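Local coordinates for protein pyruvate formate-lyase 2 (Archaeoglobus fulgidus, PDB 2F3O) that is a glycyl radical enzyme of the pyruvate formate-lyase type, of unknown function but probably a lyase, at residues Asn95-Arg100 with Leu760-Gln765; Glu313-Phe318 with Ser327-Asn332; Glu412-Asp417 with Ala533-Thr538. All coordinates share one frame; numbering follows the deposited sequence.

Contact 1 of 3, residues Asn95-Arg100 with Leu760-Gln765; sequences NRETNR and LSRPVQ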
ATOM      1  N   ASN A  95      48.485 -26.241 -14.622  1.00 72.66           N
ATOM      2  CA  ASN A  95      48.490 -27.519 -15.320  1.00 73.48           C
ATOM      3  C   ASN A  95      47.219 -28.345 -15.152  1.00 73.71           C
ATOM      4  O   ASN A  95      47.191 -29.300 -14.369  1.00 74.01           O
ATOM      5  CB  ASN A  95      49.700 -28.348 -14.900  1.00 73.76           C
ATOM      6  CG  ASN A  95      50.726 -28.469 -16.013  1.00 75.04           C
ATOM      7  OD1 ASN A  95      51.070 -29.581 -16.448  1.00 75.77           O
ATOM      8  ND2 ASN A  95      51.203 -27.321 -16.505  1.00 75.31           N
ATOM      9  N   ARG A  96      46.167 -27.954 -15.867  1.00 73.78           N
ATOM     10  CA  ARG A  96      44.942 -28.750 -15.968  1.00 73.64           C
ATOM     11  C   ARG A  96      44.453 -28.626 -17.394  1.00 73.80           C
ATOM     12  O   ARG A  96      44.835 -27.682 -18.093  1.00 73.79           O
ATOM     13  CB  ARG A  96      43.873 -28.294 -14.982  1.00 73.54           C
ATOM     14  CG  ARG A  96      43.465 -26.836 -15.102  1.00 73.13           C
ATOM     15  CD  ARG A  96      42.285 -26.537 -14.182  1.00 72.59           C
ATOM     16  NE  ARG A  96      41.744 -25.195 -14.389  1.00 72.03           N
ATOM     17  CZ  ARG A  96      40.699 -24.691 -13.737  1.00 71.16           C
ATOM     18  NH1 ARG A  96      40.067 -25.410 -12.818  1.00 70.59           N
ATOM     19  NH2 ARG A  96      40.292 -23.462 -14.008  1.00 70.81           N
ATOM     20  N   GLU A  97      43.621 -29.570 -17.829  1.00 74.03           N
ATOM     21  CA  GLU A  97      43.369 -29.730 -19.268  1.00 74.36           C
ATOM     22  C   GLU A  97      42.512 -28.634 -19.939  1.00 73.95           C
ATOM     23  O   GLU A  97      42.730 -28.310 -21.102  1.00 74.00           O
ATOM     24  CB  GLU A  97      42.898 -31.159 -19.625  1.00 74.54           C
ATOM     25  CG  GLU A  97      41.451 -31.502 -19.282  1.00 76.32           C
ATOM     26  CD  GLU A  97      40.824 -32.478 -20.287  1.00 78.94           C
ATOM     27  OE1 GLU A  97      39.687 -32.961 -20.044  1.00 79.21           O
ATOM     28  OE2 GLU A  97      41.469 -32.757 -21.327  1.00 79.71           O
ATOM     29  N   THR A  98      41.572 -28.047 -19.197  1.00 73.57           N
ATOM     30  CA  THR A  98      40.693 -26.997 -19.723  1.00 72.93           C
ATOM     31  C   THR A  98      40.752 -25.768 -18.835  1.00 72.50           C
ATOM     32  O   THR A  98      40.813 -25.891 -17.614  1.00 72.22           O
ATOM     33  CB  THR A  98      39.231 -27.466 -19.753  1.00 73.08           C
ATOM     34  OG1 THR A  98      38.877 -28.002 -18.471  1.00 73.01           O
ATOM     35  CG2 THR A  98      39.035 -28.547 -20.801  1.00 73.19           C
ATOM     36  N   ASN A  99      40.727 -24.596 -19.464  1.00 72.27           N
ATOM     37  CA  ASN A  99      40.714 -23.294 -18.777  1.00 72.04           C
ATOM     38  C   ASN A  99      41.857 -23.127 -17.776  1.00 71.92           C
ATOM     39  O   ASN A  99      41.649 -22.847 -16.593  1.00 71.45           O
ATOM     40  CB  ASN A  99      39.350 -23.039 -18.128  1.00 72.08           C
ATOM     41  CG  ASN A  99      39.106 -21.579 -17.810  1.00 71.53           C
ATOM     42  OD1 ASN A  99      39.401 -20.690 -18.608  1.00 71.42           O
ATOM     43  ND2 ASN A  99      38.551 -21.327 -16.636  1.00 70.32           N
ATOM     44  N   ARG A 100      43.066 -23.344 -18.278  1.00 72.05           N
ATOM     45  CA  ARG A 100      44.277 -23.205 -17.488  1.00 72.26           C
ATOM     46  C   ARG A 100      44.558 -21.739 -17.171  1.00 71.40           C
ATOM     47  O   ARG A 100      44.355 -20.856 -17.997  1.00 71.25           O
ATOM     48  CB  ARG A 100      45.472 -23.857 -18.202  1.00 72.37           C
ATOM     49  CG  ARG A 100      45.723 -23.378 -19.643  1.00 73.62           C
ATOM     50  CD  ARG A 100      46.841 -24.176 -20.308  1.00 73.85           C
ATOM     51  NE  ARG A 100      46.976 -25.502 -19.703  1.00 76.23           N
ATOM     52  CZ  ARG A 100      48.008 -26.320 -19.909  1.00 77.53           C
ATOM     53  NH1 ARG A 100      49.004 -25.958 -20.719  1.00 77.86           N
ATOM     54  NH2 ARG A 100      48.047 -27.503 -19.302  1.00 78.09           N
ATOM     55  N   LEU A 760      36.959 -27.240 -24.074  1.00 57.34           N
ATOM     56  CA  LEU A 760      35.882 -28.100 -23.614  1.00 57.76           C
ATOM     57  C   LEU A 760      36.446 -29.398 -23.091  1.00 58.43           C
ATOM     58  O   LEU A 760      37.404 -29.899 -23.642  1.00 58.97           O
ATOM     59  CB  LEU A 760      34.960 -28.411 -24.777  1.00 57.45           C
ATOM     60  CG  LEU A 760      34.298 -27.179 -25.368  1.00 56.77           C
ATOM     61  CD1 LEU A 760      33.691 -27.501 -26.704  1.00 56.27           C
ATOM     62  CD2 LEU A 760      33.246 -26.740 -24.408  1.00 57.05           C
ATOM     63  N   SER A 761      35.841 -29.957 -22.046  1.00 59.42           N
ATOM     64  CA  SER A 761      36.293 -31.223 -21.444  1.00 60.23           C
ATOM     65  C   SER A 761      36.083 -32.407 -22.388  1.00 60.86           C
ATOM     66  O   SER A 761      35.376 -32.271 -23.381  1.00 60.54           O
ATOM     67  CB  SER A 761      35.542 -31.476 -20.138  1.00 60.30           C
ATOM     68  OG  SER A 761      34.177 -31.772 -20.393  1.00 60.37           O
ATOM     69  N   ARG A 762      36.705 -33.551 -22.080  1.00 61.93           N
ATOM     70  CA  ARG A 762      36.566 -34.775 -22.910  1.00 62.87           C
ATOM     71  C   ARG A 762      35.128 -35.221 -23.089  1.00 62.56           C
ATOM     72  O   ARG A 762      34.735 -35.455 -24.232  1.00 62.39           O
ATOM     73  CB  ARG A 762      37.397 -35.975 -22.413  1.00 63.40           C
ATOM     74  CG  ARG A 762      38.794 -35.653 -21.990  1.00 66.39           C
ATOM     75  CD  ARG A 762      39.832 -36.067 -23.027  1.00 70.70           C
ATOM     76  NE  ARG A 762      41.165 -35.620 -22.606  1.00 73.83           N
ATOM     77  CZ  ARG A 762      41.923 -36.223 -21.684  1.00 74.89           C
ATOM     78  NH1 ARG A 762      41.508 -37.332 -21.067  1.00 75.00           N
ATOM     79  NH2 ARG A 762      43.113 -35.714 -21.378  1.00 74.89           N
ATOM     80  N   PRO A 763      34.344 -35.347 -21.978  1.00 62.62           N
ATOM     81  CA  PRO A 763      32.938 -35.666 -22.233  1.00 62.77           C
ATOM     82  C   PRO A 763      32.216 -34.652 -23.129  1.00 63.13           C
ATOM     83  O   PRO A 763      31.434 -35.058 -23.986  1.00 63.00           O
ATOM     84  CB  PRO A 763      32.328 -35.710 -20.823  1.00 62.41           C
ATOM     85  CG  PRO A 763      33.455 -36.069 -19.945  1.00 61.92           C
ATOM     86  CD  PRO A 763      34.596 -35.287 -20.520  1.00 62.32           C
ATOM     87  N   VAL A 764      32.507 -33.361 -22.967  1.00 63.80           N
ATOM     88  CA  VAL A 764      31.807 -32.340 -23.749  1.00 64.36           C
ATOM     89  C   VAL A 764      32.267 -32.330 -25.207  1.00 65.00           C
ATOM     90  O   VAL A 764      31.433 -32.241 -26.098  1.00 65.29           O
ATOM     91  CB  VAL A 764      31.861 -30.938 -23.088  1.00 64.21           C
ATOM     92  CG1 VAL A 764      31.188 -29.891 -23.961  1.00 63.83           C
ATOM     93  CG2 VAL A 764      31.171 -30.974 -21.741  1.00 64.12           C
ATOM     94  N   GLN A 765      33.574 -32.476 -25.441  1.00 65.56           N
ATOM     95  CA  GLN A 765      34.144 -32.602 -26.793  1.00 65.89           C
ATOM     96  C   GLN A 765      33.570 -33.769 -27.588  1.00 66.32           C
ATOM     97  O   GLN A 765      33.228 -33.624 -28.771  1.00 66.33           O
ATOM     98  CB  GLN A 765      35.651 -32.790 -26.719  1.00 65.98           C
ATOM     99  CG  GLN A 765      36.431 -31.523 -26.479  1.00 65.68           C
ATOM    100  CD  GLN A 765      37.914 -31.747 -26.575  1.00 63.44           C
ATOM    101  OE1 GLN A 765      38.379 -32.882 -26.598  1.00 62.12           O
ATOM    102  NE2 GLN A 765      38.670 -30.661 -26.630  1.00 63.50           N
TER
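Thr98 and Leu760 meet on the buried side of the contact: the methyl CG2 of Thr98 rests on the backbone of the other segment, 3.5 Å from Leu760 O. With OG1 between the backbone N and the carbonyl carbon (chi1 51°), CG2 falls beside the backbone N, and it also reaches Ser761 N. The outer side is charged and open to solvent, Glu97 and Arg762 both being exposed. There Glu97 crosses the bent chain of Arg762 and sets its carboxylate over one face of the guanidinium, offset toward the rim, the two planes 74° apart; the salt bridge runs from Glu97 OE2 to Arg762 NE at 3.2 Å. The loop is braced from within by Arg96, whose NE and NH2 hold Asn99 O side-on, NH2 at 3.0 Å. In residues 760-765, Ser761 is the N-cap of a helix, with a weak capping bond from Val764 N to Ser761 OG. The contact thus pins the loop between helices 83-87 and 105-119 to the start of helix 762-770, which packs through Pro763 and Val764 on helix 634-640, while the Leu760 side chain, directed away from the loop, touches Val750, near Gly752, the predicted radical site.

Contact 2 of 3, residues Glu313-Phe318 with Ser327-Asn332; sequences EIVPAF and SGQATN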
ATOM      1  N   GLU A 313      38.824 -10.511 -22.769  1.00 46.43           N
ATOM      2  CA  GLU A 313      39.804 -10.407 -21.702  1.00 46.48           C
ATOM      3  C   GLU A 313      39.440 -11.233 -20.465  1.00 46.46           C
ATOM      4  O   GLU A 313      40.321 -11.595 -19.683  1.00 46.62           O
ATOM      5  CB  GLU A 313      40.085  -8.941 -21.350  1.00 46.10           C
ATOM      6  CG  GLU A 313      40.751  -8.166 -22.473  1.00 46.81           C
ATOM      7  CD  GLU A 313      40.878  -6.665 -22.194  1.00 47.42           C
ATOM      8  OE1 GLU A 313      40.522  -6.224 -21.084  1.00 48.35           O
ATOM      9  OE2 GLU A 313      41.343  -5.926 -23.091  1.00 48.27           O
ATOM     10  N   ILE A 314      38.161 -11.547 -20.279  1.00 46.69           N
ATOM     11  CA  ILE A 314      37.794 -12.416 -19.162  1.00 47.01           C
ATOM     12  C   ILE A 314      37.453 -13.842 -19.540  1.00 46.44           C
ATOM     13  O   ILE A 314      36.967 -14.154 -20.616  1.00 45.73           O
ATOM     14  CB  ILE A 314      36.701 -11.859 -18.186  1.00 46.94           C
ATOM     15  CG1 ILE A 314      35.349 -11.699 -18.871  1.00 47.95           C
ATOM     16  CG2 ILE A 314      37.136 -10.575 -17.553  1.00 47.56           C
ATOM     17  CD1 ILE A 314      34.209 -11.539 -17.889  1.00 47.80           C
ATOM     18  N   VAL A 315      37.719 -14.686 -18.573  1.00 46.69           N
ATOM     19  CA  VAL A 315      37.633 -16.099 -18.694  1.00 47.10           C
ATOM     20  C   VAL A 315      37.286 -16.396 -17.231  1.00 47.43           C
ATOM     21  O   VAL A 315      37.756 -15.692 -16.332  1.00 47.82           O
ATOM     22  CB  VAL A 315      39.020 -16.641 -19.198  1.00 47.26           C
ATOM     23  CG1 VAL A 315      39.837 -17.304 -18.098  1.00 46.88           C
ATOM     24  CG2 VAL A 315      38.833 -17.580 -20.362  1.00 46.64           C
ATOM     25  N   PRO A 316      36.403 -17.366 -16.978  1.00 47.44           N
ATOM     26  CA  PRO A 316      35.791 -17.482 -15.645  1.00 47.52           C
ATOM     27  C   PRO A 316      36.692 -18.124 -14.589  1.00 47.69           C
ATOM     28  O   PRO A 316      37.549 -18.907 -14.925  1.00 47.65           O
ATOM     29  CB  PRO A 316      34.580 -18.357 -15.917  1.00 47.23           C
ATOM     30  CG  PRO A 316      35.013 -19.215 -17.068  1.00 47.29           C
ATOM     31  CD  PRO A 316      35.930 -18.400 -17.905  1.00 47.31           C
ATOM     32  N   ALA A 317      36.503 -17.792 -13.317  1.00 48.65           N
ATOM     33  CA  ALA A 317      37.321 -18.371 -12.224  1.00 49.41           C
ATOM     34  C   ALA A 317      36.718 -19.658 -11.675  1.00 49.90           C
ATOM     35  O   ALA A 317      36.483 -19.779 -10.468  1.00 49.77           O
ATOM     36  CB  ALA A 317      37.518 -17.364 -11.073  1.00 49.25           C
ATOM     37  N   PHE A 318      36.472 -20.611 -12.565  1.00 50.47           N
ATOM     38  CA  PHE A 318      35.794 -21.831 -12.199  1.00 51.15           C
ATOM     39  C   PHE A 318      36.787 -22.843 -11.674  1.00 51.89           C
ATOM     40  O   PHE A 318      37.825 -23.050 -12.274  1.00 52.30           O
ATOM     41  CB  PHE A 318      35.111 -22.424 -13.423  1.00 50.95           C
ATOM     42  CG  PHE A 318      33.897 -21.658 -13.891  1.00 50.41           C
ATOM     43  CD1 PHE A 318      33.171 -20.868 -13.021  1.00 49.55           C
ATOM     44  CD2 PHE A 318      33.452 -21.786 -15.196  1.00 48.97           C
ATOM     45  CE1 PHE A 318      32.056 -20.191 -13.457  1.00 49.00           C
ATOM     46  CE2 PHE A 318      32.340 -21.113 -15.626  1.00 48.73           C
ATOM     47  CZ  PHE A 318      31.644 -20.316 -14.763  1.00 49.12           C
ATOM     48  N   SER A 327      31.609 -25.959 -18.748  1.00 55.94           N
ATOM     49  CA  SER A 327      32.815 -26.078 -19.586  1.00 55.62           C
ATOM     50  C   SER A 327      32.761 -25.170 -20.793  1.00 55.23           C
ATOM     51  O   SER A 327      31.694 -24.946 -21.354  1.00 55.61           O
ATOM     52  CB  SER A 327      32.976 -27.518 -20.085  1.00 55.89           C
ATOM     53  OG  SER A 327      34.344 -27.865 -20.231  1.00 55.92           O
ATOM     54  N   GLY A 328      33.903 -24.640 -21.198  1.00 54.37           N
ATOM     55  CA  GLY A 328      33.930 -23.816 -22.384  1.00 53.17           C
ATOM     56  C   GLY A 328      34.067 -22.347 -22.120  1.00 52.61           C
ATOM     57  O   GLY A 328      33.645 -21.528 -22.939  1.00 52.45           O
ATOM     58  N   GLN A 329      34.656 -22.028 -20.973  1.00 52.42           N
ATOM     59  CA  GLN A 329      35.033 -20.658 -20.624  1.00 52.36           C
ATOM     60  C   GLN A 329      33.875 -19.668 -20.718  1.00 52.09           C
ATOM     61  O   GLN A 329      33.938 -18.666 -21.440  1.00 52.38           O
ATOM     62  CB  GLN A 329      36.206 -20.195 -21.483  1.00 52.51           C
ATOM     63  CG  GLN A 329      37.438 -21.048 -21.324  1.00 52.92           C
ATOM     64  CD  GLN A 329      38.570 -20.574 -22.199  1.00 53.54           C
ATOM     65  OE1 GLN A 329      38.361 -20.183 -23.353  1.00 53.95           O
ATOM     66  NE2 GLN A 329      39.782 -20.601 -21.658  1.00 53.81           N
ATOM     67  N   ALA A 330      32.805 -19.979 -20.000  1.00 51.40           N
ATOM     68  CA  ALA A 330      31.550 -19.272 -20.155  1.00 50.39           C
ATOM     69  C   ALA A 330      31.516 -18.028 -19.297  1.00 49.68           C
ATOM     70  O   ALA A 330      31.556 -18.094 -18.072  1.00 49.57           O
ATOM     71  CB  ALA A 330      30.428 -20.187 -19.790  1.00 50.55           C
ATOM     72  N   THR A 331      31.477 -16.879 -19.943  1.00 48.95           N
ATOM     73  CA  THR A 331      31.281 -15.636 -19.223  1.00 48.10           C
ATOM     74  C   THR A 331      30.073 -14.949 -19.839  1.00 47.48           C
ATOM     75  O   THR A 331      29.080 -14.696 -19.158  1.00 47.57           O
ATOM     76  CB  THR A 331      32.517 -14.728 -19.288  1.00 48.10           C
ATOM     77  OG1 THR A 331      32.912 -14.535 -20.654  1.00 48.29           O
ATOM     78  CG2 THR A 331      33.663 -15.353 -18.514  1.00 48.55           C
ATOM     79  N   ASN A 332      30.187 -14.646 -21.128  1.00 46.45           N
ATOM     80  CA  ASN A 332      29.054 -14.316 -21.973  1.00 45.69           C
ATOM     81  C   ASN A 332      28.477 -12.928 -21.876  1.00 45.14           C
ATOM     82  O   ASN A 332      27.283 -12.771 -21.636  1.00 45.22           O
ATOM     83  CB  ASN A 332      27.979 -15.397 -21.908  1.00 45.58           C
ATOM     84  CG  ASN A 332      28.436 -16.658 -22.555  1.00 45.86           C
ATOM     85  OD1 ASN A 332      28.722 -16.653 -23.735  1.00 46.85           O
ATOM     86  ND2 ASN A 332      28.564 -17.731 -21.791  1.00 45.83           N
TER
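The loops before and after the short helix 322-325 fold back on each other deep in the chain, Pro316 of the first lying against Gln329, Ala330 and Thr331 of the second. The pyrrolidine ring is the centre of the contact: Pro316 CD sits 3.6 Å from Gln329 CA, and Pro316 CB and CG lie against Ala330 O. Thr331 closes on the same residue with its methyl, CG2 being 3.7 Å from Pro316 N. Its OG1 stands between the backbone N and the carbonyl carbon (chi1 53°), which turns CG2 toward the proline. Beside it, Ile314 CD1 packs on Thr331 CB at 3.9 Å. Ala317 is the centre of an inverse gamma turn, closed by a weak bond from Phe318 N to Pro316 O, and this tight reversal brings the Phe318 ring back over the proline, with Pro316 CB 3.5 Å above the ring plane and over its centre. Val315 CG2 lies 3.4 Å from Gln329 NE2, crossing the extended glutamine chain; that amide nitrogen gives its hydrogen bond to Asn99 OD1. Arg365 ties the two loops together by donating to both Ile314 O and Gln329 O. Gly328 O accepts from Trp753 NE1, next to the predicted radical residue Gly752. Asn332 ND2 hydrogen-bonds a glycerol, probably from the crystallisation liquor, and a bound glycerol lies close to Ala330.

Contact 3 of 3, residues Glu412-Asp417 with Ala533-Thr538; sequences EVDDRD and ARYNFT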
ATOM      1  N   GLU A 412       3.493 -11.510 -18.215  1.00 44.63           N
ATOM      2  CA  GLU A 412       2.871 -10.206 -17.972  1.00 45.13           C
ATOM      3  C   GLU A 412       3.750  -8.997 -18.265  1.00 44.66           C
ATOM      4  O   GLU A 412       3.721  -8.012 -17.541  1.00 44.78           O
ATOM      5  CB  GLU A 412       2.237 -10.113 -16.585  1.00 45.18           C
ATOM      6  CG  GLU A 412       0.860 -10.687 -16.529  1.00 47.97           C
ATOM      7  CD  GLU A 412       0.619 -11.330 -15.198  1.00 54.45           C
ATOM      8  OE1 GLU A 412       1.392 -11.002 -14.255  1.00 56.35           O
ATOM      9  OE2 GLU A 412      -0.309 -12.176 -15.093  1.00 56.88           O
ATOM     10  N   VAL A 413       4.517  -9.075 -19.336  1.00 44.48           N
ATOM     11  CA  VAL A 413       5.266  -7.936 -19.788  1.00 44.34           C
ATOM     12  C   VAL A 413       4.332  -7.142 -20.707  1.00 44.86           C
ATOM     13  O   VAL A 413       3.486  -7.709 -21.413  1.00 44.41           O
ATOM     14  CB  VAL A 413       6.583  -8.388 -20.474  1.00 44.16           C
ATOM     15  CG1 VAL A 413       7.401  -7.220 -20.970  1.00 43.71           C
ATOM     16  CG2 VAL A 413       7.407  -9.201 -19.507  1.00 43.22           C
ATOM     17  N   ASP A 414       4.462  -5.820 -20.635  1.00 45.75           N
ATOM     18  CA  ASP A 414       3.745  -4.878 -21.481  1.00 46.85           C
ATOM     19  C   ASP A 414       4.083  -5.145 -22.907  1.00 46.86           C
ATOM     20  O   ASP A 414       5.199  -5.567 -23.192  1.00 46.82           O
ATOM     21  CB  ASP A 414       4.222  -3.448 -21.199  1.00 47.43           C
ATOM     22  CG  ASP A 414       3.442  -2.778 -20.095  1.00 49.64           C
ATOM     23  OD1 ASP A 414       3.365  -3.345 -18.967  1.00 50.36           O
ATOM     24  OD2 ASP A 414       2.912  -1.672 -20.372  1.00 52.20           O
ATOM     25  N   ASP A 415       3.117  -4.887 -23.783  1.00 47.18           N
ATOM     26  CA  ASP A 415       3.318  -4.897 -25.216  1.00 47.49           C
ATOM     27  C   ASP A 415       4.655  -4.347 -25.660  1.00 47.36           C
ATOM     28  O   ASP A 415       5.504  -5.085 -26.180  1.00 47.43           O
ATOM     29  CB  ASP A 415       2.259  -4.031 -25.846  1.00 48.17           C
ATOM     30  CG  ASP A 415       1.071  -4.812 -26.228  1.00 50.65           C
ATOM     31  OD1 ASP A 415       0.125  -4.211 -26.803  1.00 53.13           O
ATOM     32  OD2 ASP A 415       1.092  -6.040 -25.947  1.00 52.64           O
ATOM     33  N   ARG A 416       4.831  -3.047 -25.428  1.00 46.73           N
ATOM     34  CA  ARG A 416       6.009  -2.318 -25.850  1.00 46.22           C
ATOM     35  C   ARG A 416       7.302  -2.841 -25.220  1.00 45.20           C
ATOM     36  O   ARG A 416       8.341  -2.876 -25.867  1.00 45.07           O
ATOM     37  CB  ARG A 416       5.824  -0.844 -25.514  1.00 46.70           C
ATOM     38  CG  ARG A 416       5.186  -0.651 -24.164  1.00 49.18           C
ATOM     39  CD  ARG A 416       5.163   0.786 -23.729  1.00 51.76           C
ATOM     40  NE  ARG A 416       3.773   1.141 -23.504  1.00 53.00           N
ATOM     41  CZ  ARG A 416       3.120   2.044 -24.218  1.00 53.70           C
ATOM     42  NH1 ARG A 416       3.751   2.712 -25.171  1.00 52.96           N
ATOM     43  NH2 ARG A 416       1.842   2.292 -23.951  1.00 55.68           N
ATOM     44  N   ASP A 417       7.242  -3.259 -23.966  1.00 44.31           N
ATOM     45  CA  ASP A 417       8.432  -3.750 -23.300  1.00 43.69           C
ATOM     46  C   ASP A 417       8.817  -5.143 -23.834  1.00 43.24           C
ATOM     47  O   ASP A 417       9.999  -5.466 -23.904  1.00 43.50           O
ATOM     48  CB  ASP A 417       8.247  -3.737 -21.775  1.00 43.82           C
ATOM     49  CG  ASP A 417       8.482  -2.356 -21.153  1.00 44.27           C
ATOM     50  OD1 ASP A 417       7.557  -1.831 -20.501  1.00 44.15           O
ATOM     51  OD2 ASP A 417       9.599  -1.799 -21.299  1.00 45.64           O
ATOM     52  N   ALA A 533      14.107  -2.879  -9.744  1.00 37.76           N
ATOM     53  CA  ALA A 533      13.873  -2.928 -11.192  1.00 38.09           C
ATOM     54  C   ALA A 533      12.378  -2.969 -11.460  1.00 38.61           C
ATOM     55  O   ALA A 533      11.652  -3.420 -10.592  1.00 38.94           O
ATOM     56  CB  ALA A 533      14.525  -4.128 -11.770  1.00 38.11           C
ATOM     57  N   ARG A 534      11.907  -2.488 -12.618  1.00 39.27           N
ATOM     58  CA  ARG A 534      10.453  -2.471 -12.887  1.00 39.93           C
ATOM     59  C   ARG A 534       9.906  -3.898 -12.942  1.00 39.74           C
ATOM     60  O   ARG A 534       8.973  -4.234 -12.207  1.00 40.09           O
ATOM     61  CB  ARG A 534      10.076  -1.675 -14.147  1.00 41.21           C
ATOM     62  CG  ARG A 534       8.611  -1.185 -14.177  1.00 42.51           C
ATOM     63  CD  ARG A 534       8.015  -1.239 -15.605  1.00 47.79           C
ATOM     64  NE  ARG A 534       6.654  -0.665 -15.768  1.00 50.86           N
ATOM     65  CZ  ARG A 534       5.475  -1.325 -15.656  1.00 54.82           C
ATOM     66  NH1 ARG A 534       4.324  -0.667 -15.867  1.00 55.35           N
ATOM     67  NH2 ARG A 534       5.416  -2.627 -15.332  1.00 54.08           N
ATOM     68  N   TYR A 535      10.519  -4.750 -13.764  1.00 38.94           N
ATOM     69  CA  TYR A 535      10.173  -6.165 -13.776  1.00 38.34           C
ATOM     70  C   TYR A 535      11.207  -6.932 -12.956  1.00 38.50           C
ATOM     71  O   TYR A 535      12.389  -6.660 -13.072  1.00 38.62           O
ATOM     72  CB  TYR A 535      10.149  -6.691 -15.204  1.00 37.55           C
ATOM     73  CG  TYR A 535       9.174  -5.990 -16.143  1.00 37.01           C
ATOM     74  CD1 TYR A 535       9.608  -4.993 -17.020  1.00 35.21           C
ATOM     75  CD2 TYR A 535       7.818  -6.341 -16.172  1.00 35.89           C
ATOM     76  CE1 TYR A 535       8.739  -4.381 -17.896  1.00 34.18           C
ATOM     77  CE2 TYR A 535       6.933  -5.720 -17.042  1.00 34.46           C
ATOM     78  CZ  TYR A 535       7.403  -4.739 -17.899  1.00 35.92           C
ATOM     79  OH  TYR A 535       6.537  -4.114 -18.772  1.00 36.74           O
ATOM     80  N   ASN A 536      10.772  -7.860 -12.104  1.00 38.62           N
ATOM     81  CA  ASN A 536      11.711  -8.709 -11.350  1.00 38.47           C
ATOM     82  C   ASN A 536      11.396 -10.160 -11.564  1.00 38.48           C
ATOM     83  O   ASN A 536      10.284 -10.586 -11.323  1.00 38.67           O
ATOM     84  CB  ASN A 536      11.664  -8.428  -9.855  1.00 38.48           C
ATOM     85  CG  ASN A 536      12.363  -7.147  -9.487  1.00 38.78           C
ATOM     86  OD1 ASN A 536      13.516  -7.144  -9.046  1.00 39.71           O
ATOM     87  ND2 ASN A 536      11.676  -6.041  -9.685  1.00 38.43           N
ATOM     88  N   PHE A 537      12.374 -10.929 -12.015  1.00 38.45           N
ATOM     89  CA  PHE A 537      12.124 -12.322 -12.345  1.00 38.36           C
ATOM     90  C   PHE A 537      13.269 -13.153 -11.816  1.00 38.32           C
ATOM     91  O   PHE A 537      14.291 -12.599 -11.419  1.00 38.52           O
ATOM     92  CB  PHE A 537      11.968 -12.518 -13.855  1.00 38.32           C
ATOM     93  CG  PHE A 537      10.652 -12.018 -14.410  1.00 38.99           C
ATOM     94  CD1 PHE A 537      10.622 -11.100 -15.447  1.00 39.06           C
ATOM     95  CD2 PHE A 537       9.441 -12.476 -13.904  1.00 40.09           C
ATOM     96  CE1 PHE A 537       9.410 -10.635 -15.964  1.00 38.42           C
ATOM     97  CE2 PHE A 537       8.213 -12.011 -14.423  1.00 39.81           C
ATOM     98  CZ  PHE A 537       8.209 -11.095 -15.452  1.00 38.86           C
ATOM     99  N   THR A 538      13.078 -14.468 -11.762  1.00 37.98           N
ATOM    100  CA  THR A 538      14.140 -15.401 -11.402  1.00 37.97           C
ATOM    101  C   THR A 538      14.120 -16.570 -12.382  1.00 38.19           C
ATOM    102  O   THR A 538      13.235 -17.424 -12.319  1.00 38.20           O
ATOM    103  CB  THR A 538      14.006 -15.918  -9.954  1.00 37.91           C
ATOM    104  OG1 THR A 538      14.032 -14.819  -9.052  1.00 37.72           O
ATOM    105  CG2 THR A 538      15.154 -16.808  -9.598  1.00 37.77           C
TER
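The Tyr535 ring meets the other segment along its rim: Asp417 OD1 lies in the ring plane near CE1, Glu412 O approaches the edge at CE2, and Val413 CA and Asp414 N stand obliquely to it. Phe537 is likewise met at an edge, where Val413 CG2 comes to 4.3 Å from Phe537 CE1. The other methyl, Val413 CG1, lies 3.9 Å from Tyr535 CZ, so one valine fills the corner between the two aromatic side chains. The Tyr535 hydroxyl carries the polar part of the contact. It accepts a nearly straight bond from Asp414 N (3.3 Å to Tyr535 OH, N-H...O angle 165°) and donates to Asp417 OD1, 3.0 Å from Tyr535 OH. Asp417 is met from above its carboxylate plane, 44° out of it, and that plane stands 78° to the ring. A phenylalanine in place of Tyr535 would probably leave Asp414 N and the Asp417 carboxylate without the partner that now joins them. Arg534 adds charge alone: its NH1 is 4.2 Å from Asp414 OD1, which lies well out of the guanidinium plane. Along the chain, Glu412, with positive phi, is the C-prime residue of the Schellman motif ending helix 401-410, and Asp414 occupies the N-cap position of helix 415-419. Asp415 and Arg416 on that helix face the second subunit, Asp415 forming salt bridges to its Arg165 and Arg166. The turn between the two helices is thereby fastened to the start of strand 535-543, which runs between strands 435-445 and 624-628 in the sheet.

Overall arrangement
Contacts 1 and 2 are neighbours, their centres about 12 Å apart, and they touch: Arg96 NH2 reaches Phe318 O, and Leu760 packs on Gly328. Together they gather the loop 95-100, the loops around helix 322-325 and the C-terminal segment that follows the predicted radical loop, and so lie beside the loop of Gly752. Contact 3 stands apart, centred about 38 Å from contact 1 and 29 Å from contact 2, across the chain's centre from contact 1; it belongs instead to the start of a sheet strand and to the interface with the second subunit. In sequence, contact 1 joins segments some 660 residues apart and encloses the other two, contact 2 closing before contact 3 opens.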